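Long-range contacts in Lmo0488 protein (Listeria monocytogenes serovar 1/2a, PDB 5TED), which probably acts as a DNA-binding, LysR-type transcriptional activator that turns on protocatechuate biosynthesis genes in response to shikimate, here represented by its effector-binding domain: residues N4-I10 against K54-C60; D49-E53 against A182-H187; L121-I125 against E172-D176. All blocks are in the same frame, centred on the assembly; numbering follows the deposited sequence.

In the fold
From the N terminus, strand 4-10 comes first, and contact 1 closes a loop of 43 residues by pairing it with strand 57-60. Before that loop is complete, helix 43-51 supplies one side of contact 2, whose other side, the end of strand 177-184, comes 128 residues later; contacts 1 and 2 therefore cross along the chain. They also touch in space, since strands 57-60 and 177-184 are neighbours in one sheet. Contact 3, joining helix 115-124 to the loop ahead of strand 177-184, nests inside the span closed by contact 2. Its centre lies about 30 Å from that of contact 1, across the chain's centre.

Contact 1 of 3, residues N4-I10 against K54-C60; sequences NIDLGFI and KFDLAIC. With SKM ((3R,4S,5R)-3,4,5-trihydroxycyclohex-1-ene-1-carboxylic acid), chain D.
Asp56 OD2 is gripped by the backbone N-H of Asp6, with Asp6 N 2.7 Å from Asp56 OD2 and an almost straight bond of 176°. The N-H comes from the anti side of the carboxylate, somewhat out of its plane. With chi1 at -61°, Asp56 CG lies anti to its own carbonyl carbon, which directs the acid at the backbone N-H of Asp6. A water 2.9 Å from Asp56 OD2 also reaches Asp6 OD2 and may help to separate the two carboxylates, whose OD2 atoms are 4.0 Å apart in nearly parallel planes. The grip is mutual: Asp56 N donates to Asp6 O at 2.8 Å, while Leu57 N adds a longer, weak bond to the same oxygen.

Beyond this point regular parallel pairing takes over, with Leu7, Gly8 and Phe9 opposite Leu57, Ala58 and Ile59. Its shortest bond runs 2.9 Å from Ile59 N to Gly8 O. Gly8 CA sits over the face of the Phe55 ring in a CH-pi contact, 3.8 Å from the centroid and 11° off the ring normal. On the other face of the sheet Leu7 CD1 reaches across to Leu57 CB at 3.8 Å, and Phe9 CB meets Ile59 CB. At the C-terminal end Ile10 CG2 rests against Cys60 CB. Ile10 CG2 also lies 3.5 Å from SKM O2, a carboxylate oxygen of the shikimate, so the strand end forms part of the effector pocket.

Strand 4-10 is flanked on its other edge by strand 35-41, giving the parallel beta-alpha-beta order of a periplasmic-binding-protein-like lobe. Helix 43-51 covers Ala58 and Cys60, helix 191-208 packs on Ile5 and Leu57, and Phe9 touches Ala140 of the second subunit.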
loop_
_atom_site.group_PDB
_atom_site.type_symbol
_atom_site.label_atom_id
_atom_site.label_comp_id
_atom_site.label_asym_id
_atom_site.label_seq_id
_atom_site.Cartn_x
_atom_site.Cartn_y
_atom_site.Cartn_z
ATOM N N ASN A 4 19.800 -12.849 8.678
ATOM C CA ASN A 4 18.582 -12.190 8.251
ATOM C C ASN A 4 18.898 -10.809 7.705
ATOM O O ASN A 4 19.870 -10.173 8.114
ATOM C CB ASN A 4 17.604 -12.047 9.413
ATOM C CG ASN A 4 16.316 -11.373 8.994
ATOM O OD1 ASN A 4 15.508 -11.960 8.287
ATOM N ND2 ASN A 4 16.115 -10.132 9.435
ATOM N N ILE A 5 18.071 -10.361 6.765
ATOM C CA ILE A 5 18.160 -9.021 6.204
ATOM C C ILE A 5 16.817 -8.344 6.413
ATOM O O ILE A 5 15.780 -8.838 5.945
ATOM C CB ILE A 5 18.527 -9.022 4.712
ATOM C CG1 ILE A 5 19.916 -9.622 4.510
ATOM C CG2 ILE A 5 18.424 -7.582 4.151
ATOM C CD1 ILE A 5 20.245 -9.926 3.072
ATOM N N ASP A 6 16.827 -7.225 7.121
ATOM C CA ASP A 6 15.627 -6.410 7.252
ATOM C C ASP A 6 15.681 -5.335 6.183
ATOM O O ASP A 6 16.512 -4.422 6.247
ATOM C CB ASP A 6 15.517 -5.802 8.643
ATOM C CG ASP A 6 15.231 -6.841 9.698
ATOM O OD1 ASP A 6 14.401 -7.751 9.441
ATOM O OD2 ASP A 6 15.839 -6.745 10.768
ATOM N N LEU A 7 14.779 -5.428 5.213
ATOM C CA LEU A 7 14.792 -4.537 4.061
ATOM C C LEU A 7 13.533 -3.683 4.080
ATOM O O LEU A 7 12.418 -4.214 4.006
ATOM C CB LEU A 7 14.881 -5.361 2.782
ATOM C CG LEU A 7 14.872 -4.564 1.492
ATOM C CD1 LEU A 7 16.192 -3.756 1.394
ATOM C CD2 LEU A 7 14.716 -5.574 0.363
ATOM N N GLY A 8 13.706 -2.370 4.141
ATOM C CA GLY A 8 12.594 -1.424 4.074
ATOM C C GLY A 8 12.576 -0.736 2.722
ATOM O O GLY A 8 13.629 -0.410 2.181
ATOM N N PHE A 9 11.377 -0.512 2.182
ATOM C CA PHE A 9 11.306 0.072 0.849
ATOM C C PHE A 9 10.013 0.848 0.624
ATOM O O PHE A 9 8.993 0.631 1.288
ATOM C CB PHE A 9 11.492 -0.998 -0.231
ATOM C CG PHE A 9 10.551 -2.175 -0.139
ATOM C CD1 PHE A 9 9.292 -2.123 -0.729
ATOM C CD2 PHE A 9 10.951 -3.363 0.475
ATOM C CE1 PHE A 9 8.440 -3.226 -0.703
ATOM C CE2 PHE A 9 10.102 -4.470 0.512
ATOM C CZ PHE A 9 8.851 -4.404 -0.075
ATOM N N ILE A 10 10.086 1.770 -0.341
ATOM C CA ILE A 10 8.925 2.567 -0.717
ATOM C C ILE A 10 7.943 1.684 -1.474
ATOM O O ILE A 10 8.331 0.741 -2.179
ATOM C CB ILE A 10 9.345 3.789 -1.552
ATOM C CG1 ILE A 10 10.119 3.343 -2.795
ATOM C CG2 ILE A 10 10.203 4.737 -0.741
ATOM C CD1 ILE A 10 10.577 4.527 -3.698
ATOM N N LYS A 54 16.416 -0.438 12.514
ATOM C CA LYS A 54 15.310 -1.358 12.261
ATOM C C LYS A 54 15.467 -2.031 10.906
ATOM O O LYS A 54 15.120 -3.210 10.745
ATOM C CB LYS A 54 13.972 -0.624 12.341
ATOM C CG LYS A 54 13.472 -0.415 13.757
ATOM C CD LYS A 54 11.991 -0.058 13.765
ATOM C CE LYS A 54 11.410 -0.094 15.175
ATOM N NZ LYS A 54 12.157 0.792 16.108
ATOM N N PHE A 55 15.969 -1.290 9.916
ATOM C CA PHE A 55 16.295 -1.810 8.595
ATOM C C PHE A 55 17.812 -1.930 8.464
ATOM O O PHE A 55 18.554 -1.042 8.900
ATOM C CB PHE A 55 15.767 -0.884 7.467
ATOM C CG PHE A 55 14.307 -0.521 7.583
ATOM C CD1 PHE A 55 13.413 -1.349 8.238
ATOM C CD2 PHE A 55 13.832 0.667 7.030
ATOM C CE1 PHE A 55 12.059 -1.005 8.342
ATOM C CE2 PHE A 55 12.498 1.019 7.137
ATOM C CZ PHE A 55 11.604 0.181 7.787
ATOM N N ASP A 56 18.270 -3.041 7.879
ATOM C CA ASP A 56 19.669 -3.174 7.471
ATOM C C ASP A 56 19.952 -2.366 6.206
ATOM O O ASP A 56 21.045 -1.811 6.039
ATOM C CB ASP A 56 20.013 -4.644 7.239
ATOM C CG ASP A 56 19.843 -5.481 8.490
ATOM O OD1 ASP A 56 20.493 -5.144 9.506
ATOM O OD2 ASP A 56 19.057 -6.462 8.457
ATOM N N LEU A 57 18.976 -2.316 5.304
ATOM C CA LEU A 57 19.094 -1.638 4.018
ATOM C C LEU A 57 17.733 -1.060 3.670
ATOM O O LEU A 57 16.703 -1.590 4.090
ATOM C CB LEU A 57 19.517 -2.588 2.889
ATOM C CG LEU A 57 20.818 -3.389 3.034
ATOM C CD1 LEU A 57 20.937 -4.471 1.966
ATOM C CD2 LEU A 57 22.016 -2.455 2.991
ATOM N N ALA A 58 17.728 -0.007 2.854
ATOM C CA ALA A 58 16.466 0.560 2.409
ATOM C C ALA A 58 16.542 0.873 0.922
ATOM O O ALA A 58 17.620 1.068 0.362
ATOM C CB ALA A 58 16.100 1.822 3.193
ATOM N N ILE A 59 15.378 0.884 0.288
ATOM C CA ILE A 59 15.219 1.322 -1.088
ATOM C C ILE A 59 14.238 2.486 -1.069
ATOM O O ILE A 59 13.061 2.299 -0.715
ATOM C CB ILE A 59 14.703 0.189 -1.991
ATOM C CG1 ILE A 59 15.689 -1.000 -1.971
ATOM C CG2 ILE A 59 14.455 0.735 -3.411
ATOM C CD1 ILE A 59 15.186 -2.260 -2.716
ATOM N N CYS A 60 14.706 3.678 -1.442
ATOM C CA CYS A 60 13.870 4.862 -1.252
ATOM C C CYS A 60 14.388 6.023 -2.105
ATOM O O CYS A 60 15.309 5.869 -2.917
ATOM C CB CYS A 60 13.806 5.243 0.236
ATOM S SG CYS A 60 15.391 5.782 0.901
HETATM O O12 SKM D . 4.886 5.230 -2.986
HETATM C C8 SKM D . 4.585 6.620 -2.922
HETATM C C6 SKM D . 4.808 7.128 -1.666
HETATM O O7 SKM D . 4.516 8.524 -1.609
HETATM C C5 SKM D . 6.375 6.984 -1.163
HETATM C C4 SKM D . 7.340 7.486 -2.148
HETATM C C1 SKM D . 8.781 7.842 -1.754
HETATM O O2 SKM D . 9.045 8.062 -0.537
HETATM O O3 SKM D . 9.682 7.932 -2.644
HETATM C C10 SKM D . 6.892 7.599 -3.683
HETATM C C9 SKM D . 5.522 7.437 -4.063
HETATM O O11 SKM D . 5.480 6.732 -5.239
HETATM O O HOH W 1 18.488 -8.448 10.471
#

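Contact 2 of 3, residues D49-E53 against A182-H187; sequences DLKNE and ASLKNH
Leu184 reaches from the end of its strand onto the last turn of helix 43-51, and its branches straddle Leu50 O. CB stands back from the helix; with chi1 at -79° CG lies anti to the carbonyl carbon, and Leu184 CG is carried forward to 3.7 Å from Leu50 O. At the tip, Leu184 CD1 comes 3.6 Å from Leu50 O, with Glu53 CG a little farther off, and Leu184 CD2 rests 3.9 Å from Lys51 CA. Leu50 O itself is occupied, as it accepts the backbone N-H of Glu53 where the chain leaves the helix.

The helix meets strand 177-184 a second time through Leu50, whose CD1 lies 3.8 Å from Ala182 CB. Leu50 also touches Ala58 of strand 57-60, which pairs antiparallel with strand 177-184, so this residue packs the helix onto the sheet of a periplasmic-binding-protein-like lobe of the LysR effector domain.

After Leu184 a type II turn through Lys185 and Asn186 brings His187 back above it. Leu184 CD1 consequently lies under one face of the imidazole of His187, 4.0 Å from its plane and displaced toward the rim. Glu53, extended beyond CG, approaches the same ring obliquely, its OE2 3.5 Å from His187 CE1, with carboxylate and ring planes turned 74° apart.

Lys51 directs its amine elsewhere, to a salt bridge with Glu66. Just past the helix, Asn52 ND2 donates to the anti lone pair of Asp49 OD1 at 3.0 Å.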
loop_
_atom_site.group_PDB
_atom_site.type_symbol
_atom_site.label_atom_id
_atom_site.label_comp_id
_atom_site.label_asym_id
_atom_site.label_seq_id
_atom_site.Cartn_x
_atom_site.Cartn_y
_atom_site.Cartn_z
ATOM N N ASP A 49 14.197 4.782 10.358
ATOM C CA ASP A 49 14.313 3.353 10.636
ATOM C C ASP A 49 15.606 2.762 10.102
ATOM O O ASP A 49 16.010 1.676 10.544
ATOM C CB ASP A 49 13.115 2.592 10.077
ATOM C CG ASP A 49 11.874 2.770 10.926
ATOM O OD1 ASP A 49 12.026 3.204 12.080
ATOM O OD2 ASP A 49 10.761 2.438 10.471
ATOM N N LEU A 50 16.272 3.448 9.173
ATOM C CA LEU A 50 17.646 3.087 8.849
ATOM C C LEU A 50 18.580 3.522 9.965
ATOM O O LEU A 50 19.450 2.754 10.394
ATOM C CB LEU A 50 18.080 3.728 7.533
ATOM C CG LEU A 50 18.284 2.965 6.235
ATOM C CD1 LEU A 50 19.078 3.883 5.314
ATOM C CD2 LEU A 50 19.010 1.641 6.429
ATOM N N LYS A 51 18.405 4.755 10.457
ATOM C CA LYS A 51 19.298 5.275 11.487
ATOM C C LYS A 51 19.162 4.490 12.785
ATOM O O LYS A 51 20.159 4.260 13.477
ATOM C CB LYS A 51 19.015 6.756 11.760
ATOM C CG LYS A 51 19.493 7.687 10.685
ATOM C CD LYS A 51 18.945 9.094 10.907
ATOM C CE LYS A 51 19.405 10.042 9.808
ATOM N NZ LYS A 51 18.808 11.396 9.993
ATOM N N ASN A 52 17.941 4.093 13.145
ATOM C CA ASN A 52 17.728 3.316 14.357
ATOM C C ASN A 52 17.918 1.827 14.127
ATOM O O ASN A 52 17.609 1.029 15.015
ATOM C CB ASN A 52 16.336 3.600 14.945
ATOM C CG ASN A 52 15.202 3.098 14.064
ATOM O OD1 ASN A 52 15.374 2.181 13.257
ATOM N ND2 ASN A 52 14.019 3.690 14.234
ATOM N N GLU A 53 18.400 1.440 12.947
ATOM C CA GLU A 53 18.818 0.082 12.622
ATOM C C GLU A 53 17.668 -0.908 12.568
ATOM O O GLU A 53 17.917 -2.118 12.559
ATOM C CB GLU A 53 19.877 -0.414 13.611
ATOM C CG GLU A 53 21.146 0.438 13.599
ATOM C CD GLU A 53 22.173 -0.022 14.608
ATOM O OE1 GLU A 53 22.354 0.676 15.634
ATOM O OE2 GLU A 53 22.796 -1.077 14.373
ATOM N N ALA A 182 19.774 2.605 0.049
ATOM C CA ALA A 182 20.279 3.448 1.124
ATOM C C ALA A 182 20.754 2.585 2.288
ATOM O O ALA A 182 20.132 1.564 2.610
ATOM C CB ALA A 182 19.202 4.444 1.580
ATOM N N SER A 183 21.872 2.994 2.903
ATOM C CA SER A 183 22.450 2.302 4.048
ATOM C C SER A 183 23.193 3.313 4.916
ATOM O O SER A 183 23.509 4.423 4.474
ATOM C CB SER A 183 23.404 1.185 3.614
ATOM O OG SER A 183 24.489 1.698 2.856
ATOM N N LEU A 184 23.464 2.920 6.166
ATOM C CA LEU A 184 24.211 3.788 7.074
ATOM C C LEU A 184 25.673 3.822 6.669
ATOM O O LEU A 184 26.321 2.779 6.559
ATOM C CB LEU A 184 24.104 3.305 8.519
ATOM C CG LEU A 184 22.844 3.604 9.312
ATOM C CD1 LEU A 184 23.043 3.143 10.777
ATOM C CD2 LEU A 184 22.509 5.095 9.222
ATOM N N LYS A 185 26.208 5.026 6.498
ATOM C CA LYS A 185 27.585 5.174 6.065
ATOM C C LYS A 185 28.560 4.701 7.144
ATOM O O LYS A 185 28.352 4.928 8.340
ATOM C CB LYS A 185 27.846 6.641 5.714
ATOM C CG LYS A 185 28.867 6.866 4.623
ATOM C CD LYS A 185 28.865 8.321 4.157
ATOM C CE LYS A 185 27.617 8.629 3.322
ATOM N NZ LYS A 185 27.718 9.906 2.552
ATOM N N ASN A 186 29.635 4.044 6.705
ATOM C CA ASN A 186 30.755 3.629 7.562
ATOM C C ASN A 186 30.304 2.745 8.726
ATOM O O ASN A 186 30.967 2.672 9.759
ATOM C CB ASN A 186 31.526 4.843 8.101
ATOM C CG ASN A 186 32.072 5.737 7.002
ATOM O OD1 ASN A 186 32.630 5.265 6.011
ATOM N ND2 ASN A 186 31.932 7.045 7.188
ATOM N N HIS A 187 29.249 1.973 8.536
ATOM C CA HIS A 187 28.661 1.181 9.603
ATOM C C HIS A 187 28.879 -0.294 9.300
ATOM O O HIS A 187 28.911 -0.701 8.135
ATOM C CB HIS A 187 27.161 1.460 9.711
ATOM C CG HIS A 187 26.538 0.919 10.956
ATOM N ND1 HIS A 187 25.940 -0.321 11.011
ATOM C CD2 HIS A 187 26.401 1.457 12.189
ATOM C CE1 HIS A 187 25.486 -0.535 12.233
ATOM N NE2 HIS A 187 25.747 0.532 12.965
#

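Contact 3 of 3, residues L121-I125 against E172-D176; sequences LFAEI and EPKHD
Glu124 and His175 reach out to each other from the two segments and meet through a single hydrogen bond, 2.8 Å from His175 NE2 to Glu124 OE1. The two flat groups are far from coplanar: carboxylate and imidazole planes are 70° apart. Glu124 OE1 accepts through its syn lone pair, and this oxygen lies 26° out of the ring plane. The bond is also bent, with an N-H...O angle of 130°. Glu124 gets there by an extended chain, its CG anti to the backbone N, which carries the carboxylate out past Pro173. The acid and the proline run alongside one another head to tail, with Glu124 OE2 3.7 Å from Pro173 CB.

The second oxygen is turned toward another acid. One water donates to both, lying 3.0 Å from Glu124 OE2 and 2.9 Å from Glu172 OE2, and thus joins two carboxylates that would otherwise probably repel. Together with these acids, the hydrogen bond probably favours a positively charged His175.

Next to these polar groups the contact is apolar. Leu121 runs past His175 in the opposite sense, and its CD2 comes obliquely to 3.4 Å from His175 CD2. Leu121 CD2 is also 4.0 Å from Pro173 CG. Ile125 lies roughly perpendicular to Pro173, placing Ile125 CG2 3.7 Å from Pro173 CD. A cis peptide bond precedes Pro173.

Leu97 lies against Leu121, Ile125 and Pro173 and so touches both segments. The contact thereby packs the C-terminal turn of helix 115-124 against the loop between strands 165-170 and 177-184; the latter strand opens with Arg177, a residue of the shikimate pocket.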
loop_
_atom_site.group_PDB
_atom_site.type_symbol
_atom_site.label_atom_id
_atom_site.label_comp_id
_atom_site.label_asym_id
_atom_site.label_seq_id
_atom_site.Cartn_x
_atom_site.Cartn_y
_atom_site.Cartn_z
ATOM N N LEU A 121 9.342 20.403 -10.323
ATOM C CA LEU A 121 8.772 20.458 -11.666
ATOM C C LEU A 121 7.733 21.571 -11.778
ATOM O O LEU A 121 7.692 22.294 -12.779
ATOM C CB LEU A 121 8.152 19.106 -12.026
ATOM C CG LEU A 121 9.088 17.897 -12.094
ATOM C CD1 LEU A 121 8.333 16.634 -12.538
ATOM C CD2 LEU A 121 10.216 18.207 -13.051
ATOM N N PHE A 122 6.873 21.713 -10.766
ATOM C CA PHE A 122 5.874 22.779 -10.796
ATOM C C PHE A 122 6.521 24.142 -10.609
ATOM O O PHE A 122 6.102 25.126 -11.232
ATOM C CB PHE A 122 4.804 22.558 -9.715
ATOM C CG PHE A 122 3.802 21.485 -10.047
ATOM C CD1 PHE A 122 2.872 21.671 -11.063
ATOM C CD2 PHE A 122 3.761 20.304 -9.311
ATOM C CE1 PHE A 122 1.952 20.673 -11.377
ATOM C CE2 PHE A 122 2.830 19.306 -9.602
ATOM C CZ PHE A 122 1.920 19.494 -10.635
ATOM N N ALA A 123 7.527 24.230 -9.738
ATOM C CA ALA A 123 8.225 25.499 -9.565
ATOM C C ALA A 123 8.974 25.889 -10.836
ATOM O O ALA A 123 9.036 27.072 -11.190
ATOM C CB ALA A 123 9.168 25.420 -8.368
ATOM N N GLU A 124 9.551 24.908 -11.534
ATOM C CA GLU A 124 10.271 25.205 -12.770
ATOM C C GLU A 124 9.372 25.899 -13.785
ATOM O O GLU A 124 9.792 26.854 -14.447
ATOM C CB GLU A 124 10.835 23.924 -13.376
ATOM C CG GLU A 124 11.510 24.123 -14.712
ATOM C CD GLU A 124 12.207 22.873 -15.198
ATOM O OE1 GLU A 124 12.367 21.925 -14.394
ATOM O OE2 GLU A 124 12.597 22.841 -16.385
ATOM N N ILE A 125 8.135 25.425 -13.927
ATOM C CA ILE A 125 7.194 25.992 -14.886
ATOM C C ILE A 125 6.361 27.072 -14.199
ATOM O O ILE A 125 5.356 27.542 -14.746
ATOM C CB ILE A 125 6.321 24.890 -15.519
ATOM C CG1 ILE A 125 5.547 24.120 -14.443
ATOM C CG2 ILE A 125 7.187 23.927 -16.322
ATOM C CD1 ILE A 125 4.435 23.238 -14.993
ATOM N N GLU A 172 7.021 18.218 -21.266
ATOM C CA GLU A 172 7.797 19.217 -20.536
ATOM C C GLU A 172 7.160 19.521 -19.161
ATOM O O GLU A 172 5.934 19.540 -19.036
ATOM C CB GLU A 172 7.885 20.503 -21.370
ATOM C CG GLU A 172 8.800 21.577 -20.815
ATOM C CD GLU A 172 10.256 21.355 -21.186
ATOM O OE1 GLU A 172 10.520 20.590 -22.142
ATOM O OE2 GLU A 172 11.134 21.945 -20.518
ATOM N N PRO A 173 7.984 19.730 -18.121
ATOM C CA PRO A 173 9.443 19.589 -18.084
ATOM C C PRO A 173 9.840 18.126 -17.864
ATOM O O PRO A 173 9.078 17.392 -17.253
ATOM C CB PRO A 173 9.852 20.457 -16.895
ATOM C CG PRO A 173 8.666 20.426 -15.986
ATOM C CD PRO A 173 7.444 20.228 -16.841
ATOM N N LYS A 174 10.999 17.703 -18.356
ATOM C CA LYS A 174 11.444 16.327 -18.218
ATOM C C LYS A 174 12.574 16.241 -17.207
ATOM O O LYS A 174 13.573 16.955 -17.321
ATOM N N HIS A 175 12.397 15.370 -16.216
ATOM C CA HIS A 175 13.459 15.137 -15.246
ATOM C C HIS A 175 13.378 13.701 -14.740
ATOM O O HIS A 175 12.299 13.104 -14.665
ATOM C CB HIS A 175 13.404 16.136 -14.076
ATOM C CG HIS A 175 13.814 17.535 -14.445
ATOM N ND1 HIS A 175 15.133 17.935 -14.510
ATOM C CD2 HIS A 175 13.078 18.626 -14.766
ATOM C CE1 HIS A 175 15.191 19.210 -14.855
ATOM N NE2 HIS A 175 13.958 19.653 -15.015
ATOM N N ASP A 176 14.540 13.163 -14.387
ATOM C CA ASP A 176 14.665 11.767 -14.009
ATOM C C ASP A 176 14.231 11.558 -12.564
ATOM O O ASP A 176 14.515 12.380 -11.689
ATOM C CB ASP A 176 16.106 11.303 -14.211
ATOM C CG ASP A 176 16.563 11.474 -15.645
ATOM O OD1 ASP A 176 16.151 10.654 -16.494
ATOM O OD2 ASP A 176 17.311 12.439 -15.920
HETATM O O HOH W 2 13.190 20.924 -18.672
#